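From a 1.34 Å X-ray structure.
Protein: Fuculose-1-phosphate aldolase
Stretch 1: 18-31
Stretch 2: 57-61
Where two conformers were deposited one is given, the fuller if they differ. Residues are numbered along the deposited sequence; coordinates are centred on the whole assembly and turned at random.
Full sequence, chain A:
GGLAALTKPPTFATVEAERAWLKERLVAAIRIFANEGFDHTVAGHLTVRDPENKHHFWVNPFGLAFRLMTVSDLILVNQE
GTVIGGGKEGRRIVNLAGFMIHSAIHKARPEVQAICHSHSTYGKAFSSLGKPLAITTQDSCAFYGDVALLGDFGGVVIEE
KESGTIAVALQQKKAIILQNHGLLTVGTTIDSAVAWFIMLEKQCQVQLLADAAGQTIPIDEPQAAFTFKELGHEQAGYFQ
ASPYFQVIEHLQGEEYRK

Stretch 1 18-31: ERAWLKERLVAAIR
Stretch 2 (57-61) FWVNP

The contact turns on a lysine laid across a tryptophan. Lys23 CE sits over one face of the Trp58 indole, 3.8 Å from the centroid of the six-membered ring and 18° off its normal, a CH-π contact; Lys23 NZ makes an off-centre cation-π interaction, 4.0 Å from the same centroid and 33° off the normal, with NZ to Trp58 CZ3 at 3.5 Å. Lysine suits the place because its methylenes can pack on an aromatic face while its charge meets the π cloud; Trp58 offers a broad flat face, and 104 Å² of it is covered. The lysine chi1 to chi4 are m, t, p, t, and Trp58 has chi1 -65° and chi2 94°.

Residues 18-31 form continuous α-helix, phi/psi near -63/-42, with i to i-4 backbone hydrogen bonds. Residues 57-59 are strand (-140/140, -91/140, -152/156); Asn60 and Pro61 follow at -66/141 and -79/144. Helix and strand run in broadly the same direction, crossing at -34° with axes 9.5 Å apart at closest approach. The nearest CA pairs are Lys23-Trp58 at 7.3 Å, Leu26-Val59 at 8.1 Å and Ile30-Asn60 at 8.1 Å.

One turn before Lys23, Arg19 starts sideways, but its long aliphatic stem (chi1 and chi2 t) brings CD to 4.0 Å from Trp58 CZ2; chi3 m then turns the guanidinium, with Trp58 NE1 at its edge, near the plane. Leu26 (t, p) points toward the strand, its CD2 3.6 Å from Trp58 O and 4.2 Å from Trp58 CB, an apolar branch beside the backbone. Val59 (chi1 p) points away, in keeping with strand alternation. Ile30 (m, t), branched and apolar, sets CD1 3.9 Å from CB of Asn60 (chi1 p, chi2 -64°), whose amide is hydrogen-bonded elsewhere in the structure. No hydrogen bond joins the stretches, which bury 298 Å², both sides summed.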

# COMPACT_ATOMS: atom_id res chain seq x y z
N GLU A 18 25.31 -27.77 -3.50
CA GLU A 18 25.02 -26.83 -2.43
C GLU A 18 25.17 -25.39 -2.92
O GLU A 18 24.32 -24.54 -2.63
CB GLU A 18 25.92 -27.08 -1.22
CG GLU A 18 25.56 -26.16 -0.06
CD GLU A 18 26.32 -26.46 1.22
OE1 GLU A 18 27.18 -27.36 1.23
OE2 GLU A 18 26.04 -25.77 2.23
N ARG A 19 26.26 -25.10 -3.64
CA ARG A 19 26.49 -23.75 -4.13
C ARG A 19 25.35 -23.32 -5.06
O ARG A 19 24.87 -22.19 -4.98
CB ARG A 19 27.83 -23.67 -4.86
CG ARG A 19 28.16 -22.27 -5.36
CD ARG A 19 29.49 -22.26 -6.08
NE ARG A 19 30.60 -22.44 -5.16
CZ ARG A 19 31.44 -23.47 -5.17
NH1 ARG A 19 31.31 -24.44 -6.08
NH2 ARG A 19 32.41 -23.53 -4.28
N ALA A 20 24.90 -24.23 -5.93
CA ALA A 20 23.81 -23.89 -6.84
C ALA A 20 22.53 -23.58 -6.08
O ALA A 20 21.81 -22.63 -6.41
CB ALA A 20 23.58 -25.02 -7.85
N TRP A 21 22.25 -24.36 -5.03
CA TRP A 21 21.07 -24.12 -4.19
C TRP A 21 21.15 -22.77 -3.50
O TRP A 21 20.19 -21.99 -3.49
CB TRP A 21 20.92 -25.23 -3.13
CG TRP A 21 19.87 -24.88 -2.09
CD1 TRP A 21 20.07 -24.23 -0.90
CD2 TRP A 21 18.47 -25.15 -2.17
NE1 TRP A 21 18.88 -24.09 -0.23
CE2 TRP A 21 17.88 -24.65 -0.99
CE3 TRP A 21 17.65 -25.77 -3.12
CZ2 TRP A 21 16.51 -24.74 -0.73
CZ3 TRP A 21 16.29 -25.87 -2.86
CH2 TRP A 21 15.74 -25.36 -1.68
N LEU A 22 22.30 -22.50 -2.90
CA LEU A 22 22.49 -21.27 -2.14
C LEU A 22 22.40 -20.03 -3.02
O LEU A 22 21.82 -19.03 -2.61
CB LEU A 22 23.82 -21.30 -1.39
CG LEU A 22 23.91 -22.28 -0.22
CD1 LEU A 22 25.34 -22.35 0.28
CD2 LEU A 22 22.96 -21.89 0.91
N LYS A 23 22.97 -20.06 -4.21
CA LYS A 23 22.88 -18.92 -5.11
C LYS A 23 21.43 -18.66 -5.51
O LYS A 23 20.97 -17.51 -5.50
CB LYS A 23 23.76 -19.13 -6.35
CG LYS A 23 25.26 -19.05 -6.05
CD LYS A 23 26.14 -19.27 -7.28
CE LYS A 23 26.01 -18.13 -8.28
NZ LYS A 23 26.85 -18.38 -9.48
N GLU A 24 20.69 -19.71 -5.84
CA GLU A 24 19.29 -19.51 -6.18
C GLU A 24 18.52 -18.97 -4.95
O GLU A 24 17.63 -18.11 -5.09
CB GLU A 24 18.66 -20.81 -6.68
CG GLU A 24 17.17 -20.63 -7.04
CD GLU A 24 16.44 -21.93 -7.30
OE1 GLU A 24 17.07 -23.00 -7.33
OE2 GLU A 24 15.20 -21.88 -7.47
N ARG A 25 18.85 -19.46 -3.76
CA ARG A 25 18.14 -19.07 -2.55
C ARG A 25 18.43 -17.60 -2.24
O ARG A 25 17.53 -16.87 -1.79
CB ARG A 25 18.53 -19.97 -1.37
CG ARG A 25 17.50 -20.05 -0.25
CD ARG A 25 16.22 -20.71 -0.76
NE ARG A 25 15.33 -21.16 0.30
CZ ARG A 25 14.13 -21.68 0.06
NH1 ARG A 25 13.72 -21.82 -1.19
NH2 ARG A 25 13.35 -22.06 1.06
N LEU A 26 19.66 -17.16 -2.46
CA LEU A 26 20.03 -15.76 -2.26
C LEU A 26 19.28 -14.86 -3.23
O LEU A 26 18.78 -13.80 -2.83
CB LEU A 26 21.55 -15.56 -2.41
CG LEU A 26 22.02 -14.14 -2.12
CD1 LEU A 26 21.71 -13.75 -0.69
CD2 LEU A 26 23.48 -13.96 -2.42
N VAL A 27 19.18 -15.28 -4.48
CA VAL A 27 18.41 -14.53 -5.46
C VAL A 27 16.93 -14.47 -5.04
O VAL A 27 16.30 -13.40 -5.11
CB VAL A 27 18.56 -15.13 -6.86
CG1 VAL A 27 17.58 -14.48 -7.82
CG2 VAL A 27 19.98 -14.94 -7.36
N ALA A 28 16.37 -15.59 -4.60
CA ALA A 28 14.99 -15.60 -4.13
C ALA A 28 14.82 -14.61 -2.97
O ALA A 28 13.83 -13.89 -2.90
CB ALA A 28 14.57 -17.00 -3.71
N ALA A 29 15.79 -14.57 -2.07
CA ALA A 29 15.74 -13.66 -0.93
C ALA A 29 15.74 -12.19 -1.39
O ALA A 29 14.96 -11.37 -0.90
CB ALA A 29 16.89 -13.92 0.02
N ILE A 30 16.62 -11.88 -2.33
CA ILE A 30 16.71 -10.54 -2.88
C ILE A 30 15.39 -10.17 -3.57
O ILE A 30 14.86 -9.05 -3.41
CB ILE A 30 17.89 -10.45 -3.84
CG1 ILE A 30 19.20 -10.59 -3.05
CG2 ILE A 30 17.84 -9.15 -4.61
CD1 ILE A 30 20.41 -10.98 -3.91
N ARG A 31 14.82 -11.12 -4.32
CA ARG A 31 13.52 -10.91 -4.96
C ARG A 31 12.39 -10.70 -3.94
O ARG A 31 11.46 -9.90 -4.17
CB ARG A 31 13.19 -12.09 -5.88
CG ARG A 31 14.03 -12.10 -7.16
CD ARG A 31 13.39 -11.24 -8.26
NE ARG A 31 14.13 -11.36 -9.51
CZ ARG A 31 13.57 -11.39 -10.71
NH1 ARG A 31 12.25 -11.34 -10.84
NH2 ARG A 31 14.33 -11.51 -11.79
N PHE A 57 32.29 -14.99 -0.52
CA PHE A 57 30.88 -14.66 -0.33
C PHE A 57 30.21 -14.31 -1.64
O PHE A 57 30.80 -13.62 -2.49
CB PHE A 57 30.75 -13.49 0.64
CG PHE A 57 31.47 -13.73 1.93
CD1 PHE A 57 32.81 -13.39 2.08
CD2 PHE A 57 30.82 -14.36 2.97
CE1 PHE A 57 33.48 -13.65 3.25
CE2 PHE A 57 31.48 -14.63 4.15
CZ PHE A 57 32.81 -14.28 4.30
N TRP A 58 28.98 -14.78 -1.81
CA TRP A 58 28.13 -14.37 -2.93
C TRP A 58 27.30 -13.17 -2.49
O TRP A 58 26.83 -13.12 -1.35
CB TRP A 58 27.24 -15.53 -3.39
CG TRP A 58 28.06 -16.64 -3.96
CD1 TRP A 58 28.52 -17.75 -3.30
CD2 TRP A 58 28.54 -16.74 -5.30
NE1 TRP A 58 29.26 -18.54 -4.15
CE2 TRP A 58 29.29 -17.94 -5.39
CE3 TRP A 58 28.42 -15.94 -6.45
CZ2 TRP A 58 29.92 -18.35 -6.57
CZ3 TRP A 58 29.05 -16.35 -7.62
CH2 TRP A 58 29.79 -17.54 -7.67
N VAL A 59 27.14 -12.21 -3.39
CA VAL A 59 26.47 -10.96 -3.04
C VAL A 59 25.84 -10.38 -4.30
O VAL A 59 26.25 -10.68 -5.42
CB VAL A 59 27.46 -9.95 -2.39
CG1 VAL A 59 28.54 -9.56 -3.37
CG2 VAL A 59 26.76 -8.70 -1.85
N ASN A 60 24.81 -9.56 -4.11
CA ASN A 60 24.24 -8.79 -5.21
C ASN A 60 25.23 -7.76 -5.74
O ASN A 60 25.98 -7.17 -4.97
CB ASN A 60 22.96 -8.11 -4.75
CG ASN A 60 23.15 -7.26 -3.51
OD1 ASN A 60 23.48 -7.76 -2.43
ND2 ASN A 60 22.93 -5.96 -3.65
N PRO A 61 25.26 -7.57 -7.07
CA PRO A 61 26.17 -6.59 -7.67
C PRO A 61 25.63 -5.17 -7.53
O PRO A 61 24.42 -4.96 -7.60
CB PRO A 61 26.23 -7.02 -9.14
CG PRO A 61 24.87 -7.62 -9.39
CD PRO A 61 24.52 -8.33 -8.10